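Local coordinates for rhamnose ABC transporter, rhamnose-binding protein (PDB 5BQ3) that probably binds a sugar, likely rhamnose, outside the cell membrane as the solute-capturing component of an ABC transporter, at residues 30-35 / 61-66; 136-141 / 172-177. All coordinates share one frame; numbering follows the deposited sequence.

Contact 1: residues 30-35 / 61-66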
loop_
_atom_site.group_PDB
_atom_site.type_symbol
_atom_site.label_atom_id
_atom_site.label_comp_id
_atom_site.label_asym_id
_atom_site.label_seq_id
_atom_site.Cartn_x
_atom_site.Cartn_y
_atom_site.Cartn_z
ATOM N N ILE A 30 4.190 23.316 0.942
ATOM C CA ILE A 30 3.982 21.884 1.185
ATOM C C ILE A 30 5.313 21.130 0.998
ATOM O O ILE A 30 6.068 21.430 0.071
ATOM C CB ILE A 30 2.826 21.297 0.306
ATOM C CG1 ILE A 30 2.419 19.870 0.770
ATOM C CG2 ILE A 30 3.131 21.358 -1.209
ATOM C CD1 ILE A 30 1.060 19.377 0.280
ATOM N N THR A 31 5.599 20.172 1.895
ATOM C CA THR A 31 6.815 19.359 1.837
ATOM C C THR A 31 6.461 17.884 2.035
ATOM O O THR A 31 5.726 17.532 2.962
ATOM C CB THR A 31 7.874 19.857 2.834
ATOM O OG1 THR A 31 8.202 21.210 2.519
ATOM C CG2 THR A 31 9.147 19.029 2.795
ATOM N N PHE A 32 6.996 17.033 1.145
ATOM C CA PHE A 32 6.806 15.582 1.141
ATOM C C PHE A 32 8.093 14.908 1.618
ATOM O O PHE A 32 9.155 15.134 1.035
ATOM C CB PHE A 32 6.406 15.085 -0.266
ATOM C CG PHE A 32 5.180 15.744 -0.855
ATOM C CD1 PHE A 32 5.287 16.920 -1.587
ATOM C CD2 PHE A 32 3.921 15.183 -0.688
ATOM C CE1 PHE A 32 4.149 17.541 -2.114
ATOM C CE2 PHE A 32 2.789 15.796 -1.220
ATOM C CZ PHE A 32 2.909 16.973 -1.927
ATOM N N ILE A 33 8.007 14.124 2.709
ATOM C CA ILE A 33 9.153 13.410 3.265
ATOM C C ILE A 33 8.915 11.893 3.119
ATOM O O ILE A 33 8.148 11.314 3.892
ATOM C CB ILE A 33 9.504 13.822 4.731
ATOM C CG1 ILE A 33 9.678 15.356 4.870
ATOM C CG2 ILE A 33 10.768 13.079 5.218
ATOM C CD1 ILE A 33 9.531 15.899 6.283
ATOM N N PRO A 34 9.573 11.229 2.137
ATOM C CA PRO A 34 9.408 9.770 2.015
ATOM C C PRO A 34 10.270 9.032 3.044
ATOM O O PRO A 34 11.056 9.666 3.755
ATOM C CB PRO A 34 9.867 9.491 0.581
ATOM C CG PRO A 34 10.883 10.543 0.301
ATOM C CD PRO A 34 10.532 11.751 1.136
ATOM N N LYS A 35 10.134 7.693 3.113
ATOM C CA LYS A 35 10.917 6.839 4.012
ATOM C C LYS A 35 12.413 6.935 3.686
ATOM O O LYS A 35 13.254 6.976 4.586
ATOM C CB LYS A 35 10.457 5.377 3.883
ATOM C CG LYS A 35 9.176 5.040 4.620
ATOM C CD LYS A 35 8.871 3.559 4.497
ATOM C CE LYS A 35 7.721 3.154 5.375
ATOM N NZ LYS A 35 7.425 1.703 5.267
ATOM N N VAL A 61 6.611 23.834 -3.268
ATOM C CA VAL A 61 6.439 22.377 -3.263
ATOM C C VAL A 61 7.842 21.770 -3.198
ATOM O O VAL A 61 8.626 21.931 -4.137
ATOM C CB VAL A 61 5.606 21.849 -4.471
ATOM C CG1 VAL A 61 5.307 20.359 -4.327
ATOM C CG2 VAL A 61 4.310 22.638 -4.653
ATOM N N ASN A 62 8.173 21.117 -2.069
ATOM C CA ASN A 62 9.498 20.537 -1.850
ATOM C C ASN A 62 9.441 19.061 -1.457
ATOM O O ASN A 62 8.426 18.587 -0.950
ATOM C CB ASN A 62 10.254 21.323 -0.766
ATOM C CG ASN A 62 10.299 22.814 -0.992
ATOM O OD1 ASN A 62 9.570 23.582 -0.350
ATOM N ND2 ASN A 62 11.145 23.255 -1.916
ATOM N N VAL A 63 10.544 18.337 -1.706
ATOM C CA VAL A 63 10.722 16.931 -1.352
ATOM C C VAL A 63 12.091 16.803 -0.672
ATOM O O VAL A 63 13.122 17.001 -1.319
ATOM C CB VAL A 63 10.558 15.954 -2.557
ATOM C CG1 VAL A 63 10.901 14.519 -2.163
ATOM C CG2 VAL A 63 9.147 16.018 -3.139
ATOM N N VAL A 64 12.090 16.528 0.641
ATOM C CA VAL A 64 13.304 16.339 1.447
ATOM C C VAL A 64 13.222 14.973 2.135
ATOM O O VAL A 64 12.124 14.461 2.341
ATOM C CB VAL A 64 13.588 17.485 2.464
ATOM C CG1 VAL A 64 13.821 18.817 1.759
ATOM C CG2 VAL A 64 12.496 17.605 3.525
ATOM N N GLY A 65 14.367 14.399 2.481
ATOM C CA GLY A 65 14.378 13.109 3.154
ATOM C C GLY A 65 15.733 12.448 3.302
ATOM O O GLY A 65 16.726 12.916 2.735
ATOM N N PRO A 66 15.792 11.330 4.064
ATOM C CA PRO A 66 17.078 10.641 4.245
ATOM C C PRO A 66 17.441 9.744 3.063
ATOM O O PRO A 66 16.564 9.336 2.298
ATOM C CB PRO A 66 16.848 9.817 5.510
ATOM C CG PRO A 66 15.387 9.534 5.520
ATOM C CD PRO A 66 14.700 10.659 4.805
#
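F32 meets the neighbouring strand with both its backbone and its ring. Its N-H bonds to the carbonyl of N62 (N to O 3.0 Å, 166° at the hydrogen), and its own carbonyl takes the N-H of V64, a longer and more bent bond (O to N 3.3 Å, 141°). One step earlier, N62 N reaches I30 O at 3.0 Å. F32 and N62 each use both N-H and C=O across the gap, the parallel pattern, in which a residue bonds to the two neighbours of the residue it faces: F32 faces V63 and bonds to N62 and V64.

F32 CG stands anti to the carbonyl carbon, beside the backbone N (chi1 -56°). The ring reaches back toward V61 and meets it edge-on, V61 CG1 lying in the ring plane, 3.8 Å from CE1. V61 also lies alongside I30, pointing the same way. On this side helix 40-56, which links the two strands in a beta-alpha-beta unit as in type I periplasmic binding proteins, packs on strand 29-33 through L46 on F32 and A53 on I30.

V64 works on the other side, the one carrying T31. Its CG2 touches both T31 CG2 (3.7 Å) and I33 CG1 (3.8 Å), crossing each side chain at a slant, while F77 of helix 75-83 touches V64. T31 OG1 is hydrogen-bonded to E81 of that helix. An alanine at T31 would probably leave E81 without this hydroxyl partner and open a gap beside V64 CG2.

Beyond the strands the chains stay close, with P66 CG 3.5 Å from K35 O. The chemistry divides: backbone hydrogen bonds set the register of this edge strand, apolar contacts join F32 to helix 40-56, and V64 and the T31 hydroxyl face helix 75-83.

Contact 2: residues 136-141 / 172-177; sequences QVAITM and KFMEDE
A138 packs its methyl against F173 and M174, where helix 134-149 crosses helix 165-180 in the second lobe of the type I periplasmic binding protein fold. The short segments cross at -58° and their axes come within 8.6 Å, a spacing that suits an alanine at the closest point. A138 CB points toward the partner helix and meets F173 CB at 3.6 Å and M174 CG at 3.7 Å. M174 CG also lies against the backbone carbonyl of A138.

F173 touches with its CB alone. Its ring leads away from A138, back along helix 134-149, to lie on S134 and K135. One turn after A138, M141 meets the far end of the M174 side chain, the two crossing at about a right angle. M141 is bent at chi3 (-71°), which swings its methyl CE over to the selenium of M174, 3.8 Å away; W170 of the second helix packs on M141, and L142 of the first on M174.

No hydrogen bond joins the segments; close contacts are mostly between aliphatic and selenomethionine groups. At one end E177 approaches I139 CD1, and each carboxylate oxygen has a partner: OE2 makes a salt bridge to K135 NZ, OE1 a hydrogen bond to N181 ND2.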
loop_
_atom_site.group_PDB
_atom_site.type_symbol
_atom_site.label_atom_id
_atom_site.label_comp_id
_atom_site.label_asym_id
_atom_site.label_seq_id
_atom_site.Cartn_x
_atom_site.Cartn_y
_atom_site.Cartn_z
ATOM N N GLN A 136 -10.416 -5.314 2.899
ATOM C CA GLN A 136 -10.649 -5.215 1.457
ATOM C C GLN A 136 -9.545 -5.923 0.673
ATOM O O GLN A 136 -9.829 -6.459 -0.398
ATOM C CB GLN A 136 -10.783 -3.751 1.015
ATOM C CG GLN A 136 -11.516 -3.557 -0.320
ATOM C CD GLN A 136 -12.906 -4.146 -0.353
ATOM O OE1 GLN A 136 -13.768 -3.837 0.476
ATOM N NE2 GLN A 136 -13.155 -5.010 -1.323
ATOM N N VAL A 137 -8.304 -5.943 1.204
ATOM C CA VAL A 137 -7.165 -6.631 0.573
ATOM C C VAL A 137 -7.471 -8.138 0.531
ATOM O O VAL A 137 -7.328 -8.766 -0.518
ATOM C CB VAL A 137 -5.819 -6.332 1.297
ATOM C CG1 VAL A 137 -4.663 -7.128 0.689
ATOM C CG2 VAL A 137 -5.504 -4.846 1.275
ATOM N N ALA A 138 -7.943 -8.681 1.668
ATOM C CA ALA A 138 -8.312 -10.076 1.859
ATOM C C ALA A 138 -9.453 -10.494 0.942
ATOM O O ALA A 138 -9.416 -11.599 0.402
ATOM C CB ALA A 138 -8.704 -10.298 3.303
ATOM N N ILE A 139 -10.461 -9.609 0.762
ATOM C CA ILE A 139 -11.638 -9.837 -0.086
ATOM C C ILE A 139 -11.191 -9.903 -1.552
ATOM O O ILE A 139 -11.558 -10.853 -2.248
ATOM C CB ILE A 139 -12.736 -8.761 0.182
ATOM C CG1 ILE A 139 -13.473 -9.071 1.502
ATOM C CG2 ILE A 139 -13.734 -8.647 -0.984
ATOM C CD1 ILE A 139 -14.209 -7.893 2.157
ATOM N N THR A 140 -10.364 -8.929 -1.996
ATOM C CA THR A 140 -9.823 -8.831 -3.358
ATOM C C THR A 140 -9.093 -10.123 -3.722
ATOM O O THR A 140 -9.372 -10.688 -4.778
ATOM C CB THR A 140 -8.913 -7.595 -3.486
ATOM O OG1 THR A 140 -9.660 -6.438 -3.109
ATOM C CG2 THR A 140 -8.351 -7.409 -4.898
HETATM N N MSE A 141 -8.209 -10.608 -2.827
HETATM C CA MSE A 141 -7.437 -11.835 -3.006
HETATM C C MSE A 141 -8.336 -13.073 -3.087
HETATM O O MSE A 141 -8.170 -13.859 -4.019
HETATM C CB MSE A 141 -6.402 -11.981 -1.903
HETATM C CG MSE A 141 -5.296 -10.946 -2.040
HETATM SE SE MSE A 141 -3.712 -11.401 -1.083
HETATM C CE MSE A 141 -4.378 -11.120 0.775
ATOM N N LYS A 172 -5.839 -13.660 8.391
ATOM C CA LYS A 172 -6.898 -13.832 9.396
ATOM C C LYS A 172 -8.268 -13.434 8.816
ATOM O O LYS A 172 -9.228 -14.181 9.001
ATOM C CB LYS A 172 -6.585 -13.042 10.685
ATOM C CG LYS A 172 -7.636 -13.143 11.802
ATOM C CD LYS A 172 -7.731 -14.527 12.448
ATOM C CE LYS A 172 -8.950 -14.634 13.332
ATOM N NZ LYS A 172 -9.213 -16.037 13.750
ATOM N N PHE A 173 -8.350 -12.296 8.087
ATOM C CA PHE A 173 -9.598 -11.858 7.447
ATOM C C PHE A 173 -10.019 -12.863 6.372
ATOM O O PHE A 173 -11.207 -13.160 6.247
ATOM C CB PHE A 173 -9.471 -10.445 6.845
ATOM C CG PHE A 173 -9.560 -9.280 7.807
ATOM C CD1 PHE A 173 -10.722 -9.041 8.532
ATOM C CD2 PHE A 173 -8.515 -8.374 7.923
ATOM C CE1 PHE A 173 -10.813 -7.948 9.400
ATOM C CE2 PHE A 173 -8.606 -7.280 8.789
ATOM C CZ PHE A 173 -9.753 -7.076 9.523
HETATM N N MSE A 174 -9.033 -13.421 5.635
HETATM C CA MSE A 174 -9.240 -14.440 4.601
HETATM C C MSE A 174 -9.832 -15.716 5.200
HETATM O O MSE A 174 -10.832 -16.213 4.686
HETATM C CB MSE A 174 -7.925 -14.752 3.877
HETATM C CG MSE A 174 -7.670 -13.848 2.681
HETATM SE SE MSE A 174 -6.114 -14.387 1.650
HETATM C CE MSE A 174 -6.748 -16.121 0.989
ATOM N N GLU A 175 -9.244 -16.209 6.315
ATOM C CA GLU A 175 -9.669 -17.413 7.041
ATOM C C GLU A 175 -11.075 -17.249 7.629
ATOM O O GLU A 175 -11.851 -18.205 7.613
ATOM C CB GLU A 175 -8.663 -17.765 8.153
ATOM C CG GLU A 175 -7.358 -18.352 7.631
ATOM C CD GLU A 175 -6.301 -18.640 8.679
ATOM O OE1 GLU A 175 -5.803 -17.681 9.311
ATOM O OE2 GLU A 175 -5.940 -19.829 8.838
ATOM N N ASP A 176 -11.401 -16.042 8.130
ATOM C CA ASP A 176 -12.708 -15.704 8.700
ATOM C C ASP A 176 -13.804 -15.693 7.626
ATOM O O ASP A 176 -14.921 -16.136 7.892
ATOM C CB ASP A 176 -12.659 -14.330 9.405
ATOM C CG ASP A 176 -11.835 -14.261 10.681
ATOM O OD1 ASP A 176 -11.645 -15.318 11.332
ATOM O OD2 ASP A 176 -11.406 -13.142 11.050
ATOM N N GLU A 177 -13.480 -15.176 6.423
ATOM C CA GLU A 177 -14.387 -15.080 5.278
ATOM C C GLU A 177 -14.693 -16.455 4.685
ATOM O O GLU A 177 -15.819 -16.686 4.249
ATOM C CB GLU A 177 -13.799 -14.163 4.199
ATOM C CG GLU A 177 -13.958 -12.676 4.481
ATOM C CD GLU A 177 -15.338 -12.083 4.271
ATOM O OE1 GLU A 177 -16.098 -12.598 3.420
ATOM O OE2 GLU A 177 -15.647 -11.069 4.937
#

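Contact 1 closes before contact 2 opens along the chain, and the two lie on opposite sides of its centre: their centres are 34 Å apart, their nearest atoms about 15 Å. They share no helix, strand or sheet. Contact 1 lies on strands 29-33 and 60-63 of the six-stranded parallel sheet of the first lobe, where strand 60-63 is outermost, and on the loops that follow them. Helices 134-149 and 165-180 flank strand 153-159 in sequence, a member of the four-stranded parallel sheet of the second lobe. Contact 1 thus joins strands and contact 2 helices, each within its own lobe, consistent with a family in which two lobes close on a sugar between them.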